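Local coordinates for protein putative PLP-dependent aminotransferase (Bacillus cereus ATCC 10987, PDB 3JU7) that probably works as a pyridoxal phosphate-dependent aminotransferase of the DegT/DnrJ/EryC1/StrS family and carries calcium ions at its surface, at residues V13-I16 / E17-E21. Residues are numbered along the deposited sequence; the frame is centred on the assembly and turned at random.
Sequences VPVI and EYLDE. With CA (calcium ion), chain C; CA (calcium ion), chain E.
Tyr18 and Leu19 both meet Val15: its CG2 methyl lies 4.0 Å from Leu19 CD1 and 4.1 Å from Tyr18 CE2, while the valine side chain runs at about a right angle to that of the tyrosine. A chi1 of 54° swings the phenol of Tyr18 back under the preceding turn instead of letting it follow the helix. The ring slides beneath the backbone, with Val15 O 3.9 Å above the plane over its centre and Val13 CG2 beside CD1. Ala245 and Ile242 of helix 237-248 also pack on Tyr18, and across the dimer interface Tyr238 of the second subunit touches it, Leu22 of that subunit touches Val15, and its Val15 meets Leu19.

Tyr18 occupies the N-cap position of helix 19-28, and the chain enters that helix through two overlapping turns, each closed by a bond from an amide to the carbonyl three residues back: Glu17 N donates to Pro14 O at 3.0 Å, and Tyr18 N to Val15 O at 3.1 Å. Over the first turn Glu17 CG runs alongside Pro14 CD.

Further out, water takes over. One molecule gives a proton to Val13 O, which lies at the tyrosine edge, and accepts one from Tyr18 OH, tying the phenol to the loop. Another bridges Ile16 O and Asp20 N, pairing a carbonyl of the turn with an amide of the first helical turn. At the outer rim OD2 of Asp20 bridges two calcium ions, 2.6 Å from the chain C ion and 2.5 Å from the chain E ion, both also ligated by waters. A water on the chain C calcium lies within hydrogen-bonding distance of Glu17 O and Glu21 OE1, with more acceptors around it than it has protons to give.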
loop_
_atom_site.group_PDB
_atom_site.type_symbol
_atom_site.label_atom_id
_atom_site.label_comp_id
_atom_site.label_asym_id
_atom_site.label_seq_id
_atom_site.Cartn_x
_atom_site.Cartn_y
_atom_site.Cartn_z
ATOM N N VAL A 13 -5.132 14.832 -14.227
ATOM C CA VAL A 13 -4.704 15.211 -15.569
ATOM C C VAL A 13 -4.953 14.085 -16.608
ATOM O O VAL A 13 -4.752 12.913 -16.329
ATOM C CB VAL A 13 -3.262 15.685 -15.598
ATOM C CG1 VAL A 13 -3.145 16.862 -14.670
ATOM C CG2 VAL A 13 -2.322 14.580 -15.207
ATOM N N PRO A 14 -5.443 14.447 -17.792
ATOM C CA PRO A 14 -5.737 13.469 -18.817
ATOM C C PRO A 14 -4.508 12.754 -19.349
ATOM O O PRO A 14 -3.418 13.305 -19.286
ATOM C CB PRO A 14 -6.341 14.321 -19.955
ATOM C CG PRO A 14 -6.503 15.648 -19.431
ATOM C CD PRO A 14 -5.640 15.821 -18.272
ATOM N N VAL A 15 -4.707 11.584 -19.954
ATOM C CA VAL A 15 -3.574 10.771 -20.412
ATOM C C VAL A 15 -2.592 11.529 -21.353
ATOM O O VAL A 15 -1.383 11.336 -21.253
ATOM C CB VAL A 15 -4.008 9.419 -21.045
ATOM C CG1 VAL A 15 -5.008 9.629 -22.239
ATOM C CG2 VAL A 15 -2.742 8.599 -21.438
ATOM N N ILE A 16 -3.075 12.421 -22.201
ATOM C CA ILE A 16 -2.146 13.064 -23.166
ATOM C C ILE A 16 -0.980 13.779 -22.415
ATOM O O ILE A 16 0.122 13.850 -22.911
ATOM C CB ILE A 16 -2.889 14.031 -24.128
ATOM C CG1 ILE A 16 -2.043 14.410 -25.359
ATOM C CG2 ILE A 16 -3.295 15.321 -23.408
ATOM C CD1 ILE A 16 -1.961 13.399 -26.436
ATOM N N GLU A 17 -1.259 14.255 -21.197
ATOM C CA GLU A 17 -0.321 15.026 -20.377
ATOM C C GLU A 17 0.843 14.241 -19.787
ATOM O O GLU A 17 1.862 14.842 -19.501
ATOM C CB GLU A 17 -1.083 15.730 -19.241
ATOM C CG GLU A 17 -2.143 16.735 -19.689
ATOM C CD GLU A 17 -1.589 17.933 -20.456
ATOM O OE1 GLU A 17 -0.349 18.120 -20.526
ATOM O OE2 GLU A 17 -2.396 18.706 -20.997
ATOM N N TYR A 18 0.693 12.919 -19.599
ATOM C CA TYR A 18 1.807 12.064 -19.174
ATOM C C TYR A 18 2.146 10.914 -20.153
ATOM O O TYR A 18 2.770 9.946 -19.755
ATOM C CB TYR A 18 1.573 11.505 -17.759
ATOM C CG TYR A 18 0.269 10.783 -17.594
ATOM C CD1 TYR A 18 -0.880 11.471 -17.265
ATOM C CD2 TYR A 18 0.185 9.422 -17.825
ATOM C CE1 TYR A 18 -2.086 10.814 -17.144
ATOM C CE2 TYR A 18 -1.002 8.754 -17.717
ATOM C CZ TYR A 18 -2.136 9.440 -17.374
ATOM O OH TYR A 18 -3.304 8.757 -17.284
ATOM N N LEU A 19 1.777 11.032 -21.429
ATOM C CA LEU A 19 2.008 9.933 -22.373
ATOM C C LEU A 19 3.502 9.810 -22.687
ATOM O O LEU A 19 4.029 8.721 -22.720
ATOM C CB LEU A 19 1.179 10.117 -23.650
ATOM C CG LEU A 19 0.871 8.925 -24.560
ATOM C CD1 LEU A 19 0.430 7.716 -23.755
ATOM C CD2 LEU A 19 -0.242 9.301 -25.540
ATOM N N ASP A 20 4.172 10.928 -22.927
ATOM C CA ASP A 20 5.629 10.934 -23.025
ATOM C C ASP A 20 6.330 10.178 -21.909
ATOM O O ASP A 20 7.226 9.407 -22.163
ATOM C CB ASP A 20 6.147 12.355 -23.007
ATOM C CG ASP A 20 5.810 13.093 -24.245
ATOM O OD1 ASP A 20 5.360 12.491 -25.265
ATOM O OD2 ASP A 20 6.014 14.299 -24.224
ATOM N N GLU A 21 5.921 10.396 -20.675
ATOM C CA GLU A 21 6.518 9.674 -19.581
ATOM C C GLU A 21 6.214 8.182 -19.670
ATOM O O GLU A 21 7.098 7.363 -19.384
ATOM C CB GLU A 21 6.068 10.226 -18.227
ATOM C CG GLU A 21 6.712 11.558 -17.862
ATOM C CD GLU A 21 6.072 12.756 -18.554
ATOM O OE1 GLU A 21 5.006 12.611 -19.184
ATOM O OE2 GLU A 21 6.645 13.853 -18.476
HETATM CA CA CA C . 6.529 15.972 -22.342
HETATM CA CA CA E . 5.229 16.272 -25.538
HETATM O O HOH W 1 -5.227 10.402 -16.629
HETATM O O HOH W 2 2.784 13.778 -23.017
HETATM O O HOH W 3 4.729 14.972 -20.917
HETATM O O HOH W 4 4.698 17.881 -23.061
HETATM O O HOH W 5 2.987 15.578 -25.185
HETATM O O HOH W 6 7.975 16.528 -25.675
#